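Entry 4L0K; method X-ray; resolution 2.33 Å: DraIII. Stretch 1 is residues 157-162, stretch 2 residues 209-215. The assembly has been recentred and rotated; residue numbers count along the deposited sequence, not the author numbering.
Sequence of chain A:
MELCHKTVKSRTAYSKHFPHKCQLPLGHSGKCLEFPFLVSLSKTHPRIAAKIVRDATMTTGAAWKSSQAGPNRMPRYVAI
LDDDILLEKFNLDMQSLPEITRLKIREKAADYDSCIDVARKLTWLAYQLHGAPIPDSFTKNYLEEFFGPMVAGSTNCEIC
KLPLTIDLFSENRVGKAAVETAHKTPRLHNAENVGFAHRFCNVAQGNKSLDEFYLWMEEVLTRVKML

Stretch 1 (157-162) CEICKL
Stretch 2 (209-215) SLDEFYL

A tight turn leaves some carbonyls without backbone partners, and a neighbouring helix can help to satisfy them; DraIII offers a compact example. Residues 157-162 form an irregular loop closed at its base by Cys157 N to Leu162 O at 2.8 Å, with Lys161 N reaching Cys157 O at 3.0 Å. Lys161 takes a left-handed backbone (phi/psi 64/10), and a disulfide, Cys157 SG to Cys160 SG at 2.0 Å, braces the turn.

The partner is the start of a helix beginning at Leu210. Ser209 caps it: with chi1 at p, its OG accepts from Glu212 N at 3.2 Å, while Glu212 OE2 accepts from Ser209 N at 3.1 Å, so each residue's backbone amide is satisfied by the other's side chain. Regular bonding follows, with Phe213 N to Ser209 O at 2.8 Å and Tyr214 N to Leu210 O at 2.9 Å.

In register, Ile159 CA lies 7.1 Å from Leu210 CA, and the contact buries 241 Å² in total. Ile159 (chi1 m) supplies the apolar part: its CG1 is 4.0 Å from Leu210 CD1, and its CG2 meets the edge of the Phe213 ring (chi1 t), 3.8 Å from CE2.

The polar part gathers around the Tyr214 hydroxyl, carried to the loop by an m rotamer. Tyr214 OH lies 3.3 Å from Ile159 O and likewise 3.3 Å from Glu158 O; how its single proton is shared remains open. Lys161, with chi angles m, m, t, t, curls back so that NZ donates to Glu158 O at 2.6 Å, a short bond within the loop, and also gives Tyr214 OH a weak hydrogen bond at 3.2 Å. The ammonium thus serves both a loop carbonyl and the helix hydroxyl, linking the two stretches. Leu210 CD2 packs beside this cluster, 3.6 Å from Glu158 O.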

# COMPACT_ATOMS: atom_id res chain seq x y z
N CYS A 157 -17.10 -7.02 3.59
CA CYS A 157 -15.71 -6.93 3.13
C CYS A 157 -15.32 -8.27 2.52
O CYS A 157 -15.51 -9.31 3.15
CB CYS A 157 -14.78 -6.57 4.30
SG CYS A 157 -12.96 -6.33 3.91
N GLU A 158 -14.80 -8.26 1.29
CA GLU A 158 -14.40 -9.50 0.61
C GLU A 158 -13.22 -10.17 1.29
O GLU A 158 -13.07 -11.39 1.17
CB GLU A 158 -14.07 -9.26 -0.87
CG GLU A 158 -15.24 -8.79 -1.68
CD GLU A 158 -16.29 -9.86 -1.87
OE1 GLU A 158 -15.93 -11.06 -1.80
OE2 GLU A 158 -17.46 -9.50 -2.10
N ILE A 159 -12.37 -9.36 1.94
CA ILE A 159 -11.26 -9.85 2.76
C ILE A 159 -11.61 -10.08 4.25
O ILE A 159 -11.58 -11.22 4.66
CB ILE A 159 -10.02 -8.92 2.66
CG1 ILE A 159 -9.55 -8.80 1.22
CG2 ILE A 159 -8.92 -9.42 3.57
CD1 ILE A 159 -9.86 -7.48 0.57
N CYS A 160 -11.91 -9.00 5.01
CA CYS A 160 -12.37 -8.97 6.45
C CYS A 160 -13.49 -10.07 6.70
O CYS A 160 -13.48 -10.77 7.70
CB CYS A 160 -12.77 -7.48 6.97
SG CYS A 160 -12.22 -5.88 5.76
N LYS A 161 -14.42 -10.21 5.76
CA LYS A 161 -15.73 -10.86 5.94
C LYS A 161 -16.66 -10.15 6.92
O LYS A 161 -17.70 -10.70 7.30
CB LYS A 161 -15.66 -12.36 6.29
CG LYS A 161 -14.81 -13.21 5.37
CD LYS A 161 -15.12 -13.02 3.90
CE LYS A 161 -14.28 -14.03 3.08
NZ LYS A 161 -14.16 -13.75 1.62
N LEU A 162 -16.28 -8.94 7.34
CA LEU A 162 -17.12 -8.09 8.19
C LEU A 162 -18.21 -7.42 7.38
O LEU A 162 -17.97 -6.98 6.26
CB LEU A 162 -16.27 -7.00 8.86
CG LEU A 162 -15.55 -7.38 10.15
CD1 LEU A 162 -14.79 -6.19 10.68
CD2 LEU A 162 -16.56 -7.87 11.16
N SER A 209 -4.12 -13.40 -4.43
CA SER A 209 -5.53 -13.77 -4.48
C SER A 209 -6.00 -13.97 -3.05
O SER A 209 -5.19 -14.05 -2.11
CB SER A 209 -5.74 -15.04 -5.30
OG SER A 209 -5.31 -16.18 -4.59
N LEU A 210 -7.31 -14.08 -2.89
CA LEU A 210 -7.90 -14.28 -1.58
C LEU A 210 -7.32 -15.54 -0.93
O LEU A 210 -6.78 -15.49 0.19
CB LEU A 210 -9.40 -14.39 -1.70
CG LEU A 210 -10.18 -13.30 -0.99
CD1 LEU A 210 -9.52 -11.96 -1.15
CD2 LEU A 210 -11.61 -13.24 -1.51
N ASP A 211 -7.39 -16.65 -1.66
CA ASP A 211 -6.91 -17.94 -1.15
C ASP A 211 -5.42 -17.89 -0.81
O ASP A 211 -5.01 -18.42 0.22
CB ASP A 211 -7.20 -19.07 -2.14
CG ASP A 211 -8.69 -19.31 -2.35
OD1 ASP A 211 -9.51 -18.82 -1.55
OD2 ASP A 211 -9.05 -20.02 -3.33
N GLU A 212 -4.60 -17.26 -1.66
CA GLU A 212 -3.17 -17.11 -1.32
C GLU A 212 -3.00 -16.26 -0.07
O GLU A 212 -2.11 -16.51 0.74
CB GLU A 212 -2.37 -16.48 -2.47
CG GLU A 212 -2.15 -17.39 -3.69
CD GLU A 212 -1.99 -16.60 -4.98
OE1 GLU A 212 -2.06 -17.21 -6.06
OE2 GLU A 212 -1.80 -15.36 -4.92
N PHE A 213 -3.85 -15.25 0.08
CA PHE A 213 -3.71 -14.31 1.20
C PHE A 213 -4.01 -15.04 2.51
O PHE A 213 -3.31 -14.85 3.52
CB PHE A 213 -4.68 -13.13 1.01
CG PHE A 213 -4.43 -11.95 1.93
CD1 PHE A 213 -3.17 -11.72 2.48
CD2 PHE A 213 -5.45 -11.06 2.23
CE1 PHE A 213 -2.94 -10.64 3.32
CE2 PHE A 213 -5.23 -9.96 3.06
CZ PHE A 213 -3.97 -9.75 3.61
N TYR A 214 -5.05 -15.88 2.49
CA TYR A 214 -5.52 -16.61 3.68
C TYR A 214 -4.50 -17.68 4.02
O TYR A 214 -4.16 -17.87 5.18
CB TYR A 214 -6.88 -17.27 3.43
CG TYR A 214 -8.00 -16.30 3.16
CD1 TYR A 214 -8.02 -15.05 3.76
CD2 TYR A 214 -9.05 -16.63 2.31
CE1 TYR A 214 -9.04 -14.16 3.53
CE2 TYR A 214 -10.08 -15.74 2.08
CZ TYR A 214 -10.06 -14.50 2.69
OH TYR A 214 -11.06 -13.59 2.47
N LEU A 215 -4.01 -18.36 2.98
CA LEU A 215 -2.96 -19.35 3.15
C LEU A 215 -1.72 -18.70 3.81
O LEU A 215 -1.17 -19.22 4.79
CB LEU A 215 -2.64 -20.00 1.79
CG LEU A 215 -1.48 -20.99 1.79
CD1 LEU A 215 -1.83 -22.25 2.57
CD2 LEU A 215 -1.03 -21.34 0.37